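Local structure of chloride intracellular channel exc-4 (2YV9) at residues A[199-204]-A[246-251]; A[121-126]-A[189-194]; A[127-132]-A[161-166]. The protein is required to regulate lumen size as the excretory canal of Caenorhabditis elegans grows, and may insert into membranes to form a chloride channel. All blocks are in the same frame, centred on the assembly; numbering follows the deposited sequence.

Contact 1: A[199-204]-A[246-251]; sequences LHHIRI and HHYKEQ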
# COMPACT_ATOMS: atom_id res chain seq x y z
N LEU A 199 13.51 -0.84 -14.09
CA LEU A 199 14.36 -0.94 -15.25
C LEU A 199 14.04 -2.17 -16.08
O LEU A 199 13.98 -2.08 -17.30
CB LEU A 199 15.82 -0.89 -14.86
CG LEU A 199 16.39 0.43 -14.41
CD1 LEU A 199 17.85 0.27 -13.82
CD2 LEU A 199 16.46 1.49 -15.58
N HIS A 200 13.87 -3.30 -15.43
CA HIS A 200 13.61 -4.55 -16.15
C HIS A 200 12.25 -4.47 -16.83
O HIS A 200 12.13 -4.86 -18.01
CB HIS A 200 13.58 -5.71 -15.19
CG HIS A 200 13.48 -7.03 -15.88
ND1 HIS A 200 14.40 -7.48 -16.80
CD2 HIS A 200 12.51 -7.97 -15.83
CE1 HIS A 200 14.01 -8.66 -17.26
NE2 HIS A 200 12.87 -8.98 -16.69
N HIS A 201 11.24 -3.93 -16.15
CA HIS A 201 9.93 -3.68 -16.79
C HIS A 201 10.11 -2.81 -18.06
O HIS A 201 9.56 -3.09 -19.14
CB HIS A 201 8.93 -2.98 -15.86
CG HIS A 201 8.33 -3.86 -14.83
ND1 HIS A 201 7.03 -3.70 -14.38
CD2 HIS A 201 8.81 -4.96 -14.20
CE1 HIS A 201 6.77 -4.62 -13.47
NE2 HIS A 201 7.83 -5.41 -13.35
N ILE A 202 10.89 -1.73 -17.92
CA ILE A 202 11.06 -0.82 -19.02
C ILE A 202 11.74 -1.57 -20.18
O ILE A 202 11.40 -1.39 -21.35
CB ILE A 202 11.91 0.40 -18.59
CG1 ILE A 202 11.05 1.28 -17.72
CG2 ILE A 202 12.38 1.13 -19.74
CD1 ILE A 202 11.78 2.45 -17.03
N ARG A 203 12.73 -2.43 -19.86
CA ARG A 203 13.45 -3.15 -20.91
C ARG A 203 12.53 -4.12 -21.68
O ARG A 203 12.44 -4.09 -22.90
CB ARG A 203 14.62 -3.95 -20.33
CG ARG A 203 15.78 -4.06 -21.27
CD ARG A 203 15.76 -5.27 -22.14
NE ARG A 203 16.76 -5.21 -23.21
CZ ARG A 203 17.60 -6.19 -23.53
NH1 ARG A 203 17.60 -7.34 -22.88
NH2 ARG A 203 18.42 -6.04 -24.55
N ILE A 204 11.81 -4.93 -20.92
CA ILE A 204 10.88 -5.92 -21.50
C ILE A 204 9.76 -5.23 -22.27
O ILE A 204 9.44 -5.62 -23.39
CB ILE A 204 10.29 -6.84 -20.41
CG1 ILE A 204 11.37 -7.67 -19.71
CG2 ILE A 204 9.23 -7.81 -20.99
CD1 ILE A 204 12.31 -8.42 -20.65
N HIS A 246 1.80 -9.06 -19.94
CA HIS A 246 0.37 -9.18 -19.66
C HIS A 246 -0.14 -8.22 -18.61
O HIS A 246 -1.23 -7.69 -18.73
CB HIS A 246 0.07 -10.60 -19.24
CG HIS A 246 -1.39 -10.92 -19.25
ND1 HIS A 246 -2.17 -10.90 -18.11
CD2 HIS A 246 -2.23 -11.21 -20.27
CE1 HIS A 246 -3.42 -11.20 -18.43
NE2 HIS A 246 -3.48 -11.39 -19.73
N HIS A 247 0.71 -7.92 -17.61
CA HIS A 247 0.36 -6.99 -16.58
C HIS A 247 -0.00 -5.64 -17.19
O HIS A 247 -1.04 -5.08 -16.84
CB HIS A 247 1.55 -6.90 -15.59
CG HIS A 247 1.43 -5.81 -14.57
ND1 HIS A 247 0.85 -5.99 -13.34
CD2 HIS A 247 1.88 -4.53 -14.59
CE1 HIS A 247 0.95 -4.88 -12.63
NE2 HIS A 247 1.55 -3.97 -13.38
N TYR A 248 0.86 -5.13 -18.07
CA TYR A 248 0.63 -3.81 -18.65
C TYR A 248 -0.51 -3.95 -19.67
O TYR A 248 -1.33 -3.07 -19.77
CB TYR A 248 1.86 -3.22 -19.28
CG TYR A 248 2.87 -2.80 -18.23
CD1 TYR A 248 2.79 -1.57 -17.62
CD2 TYR A 248 3.82 -3.69 -17.80
CE1 TYR A 248 3.69 -1.21 -16.64
CE2 TYR A 248 4.73 -3.37 -16.84
CZ TYR A 248 4.65 -2.10 -16.25
OH TYR A 248 5.54 -1.80 -15.23
N LYS A 249 -0.56 -5.08 -20.38
CA LYS A 249 -1.67 -5.24 -21.36
C LYS A 249 -3.03 -5.24 -20.68
O LYS A 249 -3.95 -4.56 -21.17
CB LYS A 249 -1.44 -6.44 -22.30
CG LYS A 249 -0.37 -6.12 -23.31
CD LYS A 249 -0.11 -7.22 -24.30
CE LYS A 249 -1.29 -7.51 -25.16
NZ LYS A 249 -0.89 -8.24 -26.40
N GLU A 250 -3.17 -5.93 -19.55
CA GLU A 250 -4.45 -6.06 -18.88
C GLU A 250 -4.97 -4.73 -18.32
O GLU A 250 -6.20 -4.51 -18.27
CB GLU A 250 -4.49 -7.23 -17.85
CG GLU A 250 -3.73 -7.06 -16.52
CD GLU A 250 -3.74 -8.33 -15.60
OE1 GLU A 250 -4.61 -9.22 -15.82
OE2 GLU A 250 -2.88 -8.43 -14.66
N GLN A 251 -4.06 -3.82 -17.95
CA GLN A 251 -4.45 -2.47 -17.50
C GLN A 251 -4.57 -1.42 -18.65
O GLN A 251 -5.39 -0.52 -18.55
CB GLN A 251 -3.48 -1.93 -16.43
CG GLN A 251 -3.22 -2.86 -15.20
CD GLN A 251 -4.42 -3.05 -14.26
OE1 GLN A 251 -5.35 -2.24 -14.21
NE2 GLN A 251 -4.37 -4.13 -13.48
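His201 and Tyr248 reach toward each other from two helices and meet edge to edge at their polar atoms. Followed outward, the histidine begins with CB, 3.6 Å from Tyr248 OH. A chi1 of -76° places CG anti to the carbonyl carbon, which swings the ring across to the tyrosine; CG itself lies 3.5 Å from Tyr248 OH. The next atom makes the bond: His201 ND1 is 2.6 Å from Tyr248 OH, nearly straight at 173°, with the hydroxyl in the plane of the imidazole. Either group could be the donor, for each can donate or accept a hydrogen bond. ND1 also lies 3.4 Å from Tyr248 CE2, and beyond it His201 CE1 is again 3.5 Å from Tyr248 OH. The rings stand almost perpendicular, at 86°, but meet rim to rim, neither over the other's face. Histidine and tyrosine suit this place because each carries a polar atom at the edge of a flat group and can satisfy the other in a buried setting. His247 CD2 lies 3.8 Å above the centre of the Tyr248 ring and backs one of its faces. The hydroxyl has a second partner, Tyr127 OH on helix 117-140. Helix 190-210 packs here against helix 219-228 through Leu199 and Arg203, against helix 117-140 through Leu199 and Ile202, and against helix 241-251 through His200 and Ile204. A Glu250-Lys25 salt bridge ties helix 241-251 to strand 19-25.

Contact 2: A[121-126]-A[189-194]; sequences KRIENL and TEYDCE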
# COMPACT_ATOMS: atom_id res chain seq x y z
N LYS A 121 13.98 10.82 -6.34
CA LYS A 121 13.50 11.64 -7.46
C LYS A 121 13.81 10.99 -8.81
O LYS A 121 13.00 11.03 -9.73
CB LYS A 121 14.15 13.04 -7.38
CG LYS A 121 13.61 13.89 -6.23
CD LYS A 121 14.43 15.19 -6.06
CE LYS A 121 14.65 15.55 -4.58
NZ LYS A 121 15.88 16.38 -4.39
N ARG A 122 14.94 10.34 -8.93
CA ARG A 122 15.35 9.79 -10.20
C ARG A 122 14.41 8.62 -10.56
O ARG A 122 14.01 8.46 -11.71
CB ARG A 122 16.79 9.31 -10.14
CG ARG A 122 17.81 10.45 -10.05
CD ARG A 122 18.00 11.11 -11.41
NE ARG A 122 18.89 12.27 -11.29
CZ ARG A 122 18.53 13.46 -10.81
NH1 ARG A 122 17.28 13.68 -10.40
NH2 ARG A 122 19.42 14.44 -10.75
N ILE A 123 14.16 7.78 -9.57
CA ILE A 123 13.28 6.60 -9.76
C ILE A 123 11.89 7.05 -10.18
O ILE A 123 11.29 6.49 -11.13
CB ILE A 123 13.22 5.73 -8.49
CG1 ILE A 123 14.61 5.13 -8.21
CG2 ILE A 123 12.13 4.62 -8.57
CD1 ILE A 123 14.80 4.45 -6.80
N GLU A 124 11.32 7.98 -9.44
CA GLU A 124 9.95 8.45 -9.72
C GLU A 124 9.90 9.09 -11.12
O GLU A 124 8.98 8.84 -11.91
CB GLU A 124 9.55 9.52 -8.73
CG GLU A 124 8.15 10.10 -8.94
CD GLU A 124 8.06 11.10 -10.09
OE1 GLU A 124 9.03 11.84 -10.37
OE2 GLU A 124 6.99 11.18 -10.74
N ASN A 125 10.91 9.90 -11.44
CA ASN A 125 10.84 10.67 -12.67
C ASN A 125 10.96 9.71 -13.87
O ASN A 125 10.29 9.86 -14.91
CB ASN A 125 11.94 11.73 -12.71
CG ASN A 125 11.59 12.90 -13.66
OD1 ASN A 125 10.79 12.78 -14.56
ND2 ASN A 125 12.23 14.04 -13.42
N LEU A 126 11.83 8.70 -13.72
CA LEU A 126 11.99 7.71 -14.80
C LEU A 126 10.65 7.00 -15.05
O LEU A 126 10.15 6.92 -16.21
CB LEU A 126 13.03 6.68 -14.39
CG LEU A 126 13.11 5.46 -15.31
CD1 LEU A 126 13.55 5.86 -16.73
CD2 LEU A 126 14.01 4.35 -14.61
N THR A 189 20.02 -1.88 -1.47
CA THR A 189 19.16 -1.13 -0.59
C THR A 189 17.73 -1.14 -1.14
O THR A 189 17.50 -1.63 -2.24
CB THR A 189 19.62 0.35 -0.43
OG1 THR A 189 19.54 1.06 -1.69
CG2 THR A 189 21.06 0.43 0.15
N GLU A 190 16.81 -0.51 -0.39
CA GLU A 190 15.42 -0.41 -0.85
C GLU A 190 15.32 0.28 -2.22
O GLU A 190 14.47 -0.08 -3.06
CB GLU A 190 14.53 0.23 0.21
CG GLU A 190 14.37 1.78 0.12
CD GLU A 190 15.44 2.54 0.83
OE1 GLU A 190 15.21 3.74 1.16
OE2 GLU A 190 16.52 1.94 1.06
N TYR A 191 16.22 1.23 -2.51
CA TYR A 191 16.19 1.90 -3.80
C TYR A 191 16.46 0.95 -4.97
O TYR A 191 15.86 1.10 -6.02
CB TYR A 191 17.09 3.08 -3.81
CG TYR A 191 16.66 4.11 -2.79
CD1 TYR A 191 15.43 4.72 -2.85
CD2 TYR A 191 17.53 4.51 -1.77
CE1 TYR A 191 15.04 5.68 -1.94
CE2 TYR A 191 17.14 5.45 -0.82
CZ TYR A 191 15.89 6.06 -0.93
OH TYR A 191 15.45 7.03 -0.05
N ASP A 192 17.35 -0.03 -4.79
CA ASP A 192 17.54 -1.10 -5.79
C ASP A 192 16.31 -1.94 -5.93
O ASP A 192 15.99 -2.41 -7.04
CB ASP A 192 18.67 -1.97 -5.38
CG ASP A 192 19.95 -1.12 -5.19
OD1 ASP A 192 20.39 -0.46 -6.15
OD2 ASP A 192 20.47 -1.07 -4.04
N CYS A 193 15.64 -2.14 -4.80
CA CYS A 193 14.45 -2.98 -4.76
C CYS A 193 13.31 -2.29 -5.56
O CYS A 193 12.36 -2.97 -6.00
CB CYS A 193 14.06 -3.31 -3.39
SG CYS A 193 15.31 -4.33 -2.54
N GLU A 194 13.43 -0.97 -5.79
CA GLU A 194 12.48 -0.19 -6.58
C GLU A 194 12.95 0.02 -8.03
O GLU A 194 12.21 -0.18 -9.00
CB GLU A 194 12.23 1.15 -5.91
CG GLU A 194 11.60 0.93 -4.54
CD GLU A 194 11.69 2.13 -3.61
OE1 GLU A 194 12.21 3.19 -4.03
OE2 GLU A 194 11.17 2.00 -2.47
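The delta methyl of Ile123 carries this contact. CD1 lies 3.6 Å from the backbone O of Tyr191 and 4.0 Å from its CB, approaching the ring obliquely, and one turn further along the same helix Glu194 OE1 lies 4.0 Å from Ile123 CD1. With chi1 at -65° and CG1 running on extended, the isoleucine delivers this slim end to the first turn of helix 190-210, where the methyl lies against the carbonyl of Tyr191. Arg198 adds a further neighbour on the same helix. Tyr191 in turn is held at its far end: its OH bonds to Glu120 OE2 and to Asp116 N, so the ring spans to the start of helix 117-140.

Farther out, the turn itself is fixed by its cap. Asp192 OD2 accepts from Thr189 N at 2.7 Å with its anti lone pair, the one away from the other carboxylate oxygen, and Thr189 OG1 accepts a weak bond from Tyr191 N. The residue types suit their places: threonine reaches forward to the amide of Tyr191, and aspartate, three residues on, reaches back to that of Thr189. Asp192 OD1 is also engaged, by Leu183 N and Tyr224 OH. This is a capping box, and one at the start of this core helix is a familiar feature of the helical domain of the glutathione transferase fold.

Contact 3: A[127-132]-A[161-166]; sequences YRNFKL and YNRVCE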
# COMPACT_ATOMS: atom_id res chain seq x y z
N TYR A 127 10.07 6.45 -13.99
CA TYR A 127 8.87 5.59 -14.21
C TYR A 127 7.66 6.41 -14.62
O TYR A 127 6.85 5.95 -15.41
CB TYR A 127 8.57 4.72 -13.01
CG TYR A 127 7.69 3.56 -13.31
CD1 TYR A 127 8.09 2.56 -14.15
CD2 TYR A 127 6.49 3.45 -12.68
CE1 TYR A 127 7.24 1.49 -14.42
CE2 TYR A 127 5.64 2.40 -12.92
CZ TYR A 127 6.01 1.43 -13.77
OH TYR A 127 5.07 0.43 -13.95
N ARG A 128 7.57 7.63 -14.11
CA ARG A 128 6.51 8.57 -14.54
C ARG A 128 6.58 8.83 -16.06
O ARG A 128 5.56 8.77 -16.79
CB ARG A 128 6.69 9.84 -13.78
CG ARG A 128 5.91 11.07 -14.24
CD ARG A 128 6.33 12.16 -13.27
NE ARG A 128 6.74 13.37 -13.92
CZ ARG A 128 7.64 14.23 -13.45
NH1 ARG A 128 8.29 14.07 -12.28
NH2 ARG A 128 7.87 15.32 -14.18
N ASN A 129 7.77 9.10 -16.56
CA ASN A 129 7.86 9.34 -18.00
C ASN A 129 7.62 8.07 -18.85
O ASN A 129 7.06 8.14 -19.94
CB ASN A 129 9.17 10.01 -18.37
CG ASN A 129 9.16 11.48 -18.03
OD1 ASN A 129 9.96 11.95 -17.24
ND2 ASN A 129 8.26 12.21 -18.64
N PHE A 130 8.06 6.93 -18.34
CA PHE A 130 7.77 5.64 -18.99
C PHE A 130 6.25 5.46 -19.11
O PHE A 130 5.76 5.14 -20.17
CB PHE A 130 8.36 4.48 -18.18
CG PHE A 130 7.93 3.11 -18.65
CD1 PHE A 130 8.30 2.59 -19.88
CD2 PHE A 130 7.16 2.34 -17.81
CE1 PHE A 130 7.90 1.29 -20.25
CE2 PHE A 130 6.76 1.05 -18.19
CZ PHE A 130 7.15 0.55 -19.39
N LYS A 131 5.53 5.66 -18.01
CA LYS A 131 4.06 5.45 -18.03
C LYS A 131 3.40 6.40 -19.04
O LYS A 131 2.46 6.01 -19.80
CB LYS A 131 3.51 5.68 -16.63
CG LYS A 131 3.85 4.50 -15.67
CD LYS A 131 3.14 4.68 -14.33
CE LYS A 131 3.76 5.80 -13.50
NZ LYS A 131 3.05 5.95 -12.16
N LEU A 132 3.84 7.66 -19.05
CA LEU A 132 3.31 8.62 -20.05
C LEU A 132 3.53 8.12 -21.48
O LEU A 132 2.61 8.18 -22.33
CB LEU A 132 3.89 10.01 -19.90
CG LEU A 132 3.47 10.65 -18.58
CD1 LEU A 132 4.32 11.93 -18.27
CD2 LEU A 132 1.98 11.00 -18.59
N TYR A 161 9.15 9.68 -24.78
CA TYR A 161 10.24 8.73 -25.02
C TYR A 161 11.57 9.42 -24.77
O TYR A 161 12.46 8.85 -24.20
CB TYR A 161 10.21 8.18 -26.44
CG TYR A 161 11.51 7.50 -26.88
CD1 TYR A 161 11.82 6.24 -26.46
CD2 TYR A 161 12.43 8.18 -27.66
CE1 TYR A 161 13.00 5.59 -26.86
CE2 TYR A 161 13.58 7.59 -28.07
CZ TYR A 161 13.89 6.30 -27.66
OH TYR A 161 15.13 5.81 -28.12
N ASN A 162 11.71 10.61 -25.32
CA ASN A 162 12.98 11.35 -25.13
C ASN A 162 13.24 11.62 -23.65
O ASN A 162 14.41 11.49 -23.20
CB ASN A 162 12.99 12.67 -25.94
CG ASN A 162 12.88 12.43 -27.44
OD1 ASN A 162 13.08 11.31 -27.90
ND2 ASN A 162 12.55 13.49 -28.20
N ARG A 163 12.17 11.94 -22.89
CA ARG A 163 12.27 12.16 -21.44
C ARG A 163 12.63 10.91 -20.70
O ARG A 163 13.40 10.95 -19.73
CB ARG A 163 11.03 12.80 -20.85
CG ARG A 163 10.78 14.18 -21.37
CD ARG A 163 10.02 15.03 -20.35
NE ARG A 163 10.06 16.44 -20.75
CZ ARG A 163 9.41 17.42 -20.13
NH1 ARG A 163 8.68 17.19 -19.03
NH2 ARG A 163 9.54 18.65 -20.58
N VAL A 164 12.09 9.77 -21.14
CA VAL A 164 12.57 8.48 -20.63
C VAL A 164 14.07 8.35 -20.83
O VAL A 164 14.80 8.04 -19.91
CB VAL A 164 11.79 7.25 -21.23
CG1 VAL A 164 12.43 5.92 -20.86
CG2 VAL A 164 10.29 7.31 -20.75
N CYS A 165 14.54 8.56 -22.06
CA CYS A 165 15.96 8.42 -22.35
C CYS A 165 16.82 9.40 -21.53
O CYS A 165 17.87 9.04 -21.01
CB CYS A 165 16.20 8.64 -23.82
SG CYS A 165 15.56 7.25 -24.80
N GLU A 166 16.29 10.63 -21.37
CA GLU A 166 16.97 11.63 -20.49
C GLU A 166 17.15 11.11 -19.07
O GLU A 166 18.21 11.27 -18.46
CB GLU A 166 16.12 12.91 -20.46
CG GLU A 166 16.85 14.07 -19.81
CD GLU A 166 16.03 15.34 -19.73
OE1 GLU A 166 14.92 15.42 -20.31
OE2 GLU A 166 16.51 16.27 -19.04
O HOH W 1 8.27 14.60 -17.36
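Val164 presses one methyl against the backbone of the facing helix, where Asn129 joins Phe130. Its CG2 lies 3.3 Å from Phe130 N and 3.4 Å from Asn129 C, with Asn129 CB at 3.8 Å. The conformation explains the fit: at a chi1 of 172°, CG1 is anti to the backbone nitrogen and CG2 anti to the carbonyl carbon, and it is CG2 that enters the contact. A short beta-branched residue suits such closeness, for the CA atoms of Asn129 and Val164 are 5.5 Å apart. Phe130 gives only its base to this interface. Its CG stands opposite the backbone nitrogen, which turns the ring off toward Ile202, Ile205 and Leu210 of helix 190-210.

On the outer side, the compact amide of Asn129 rests against the aliphatic part of Arg163, with Asn129 CG 3.6 Å from Arg163 CB. Arg163 runs extended from CG to NE, carrying its guanidinium past the asparagine, the two flat groups 84° apart. A water in the guanidinium plane accepts from Arg163 NH1 at 3.1 Å and weakly from Arg128 NH2 at 3.3 Å, so it mediates between two like charges. Arg128 forms salt bridges with Glu124 and with Glu88 of the second subunit.

The axes of segments 127-132 and 161-166 come within 8.3 Å and run nearly antiparallel, at 157°. This is the antiparallel pairing of two long neighbouring helices, 117-140 and 155-178, as in the helical domain of the glutathione transferase fold.

Overall arrangement
All three contacts lie in the all-helical part of the chain, beside the thioredoxin-like N-terminal domain. Helix 117-140 serves contacts 2 and 3, and helix 190-210 serves contacts 1 and 2. Along the chain, both segments of contact 3 fall between those of contact 2, and contact 1 opens after both. The centres of contacts 1 and 2 are about 17 Å apart; contact 3 is about 14 Å from each. Leu126 packs on Leu199 and Ile202, joining contacts 1 and 2, while Tyr127 with Tyr248 and Phe130 with Ile202 join contacts 1 and 3. Contacts 2 and 3 also touch the second subunit. The rearrangement thought to expose hydrophobic surfaces for membrane insertion belongs instead to the N-terminal domain.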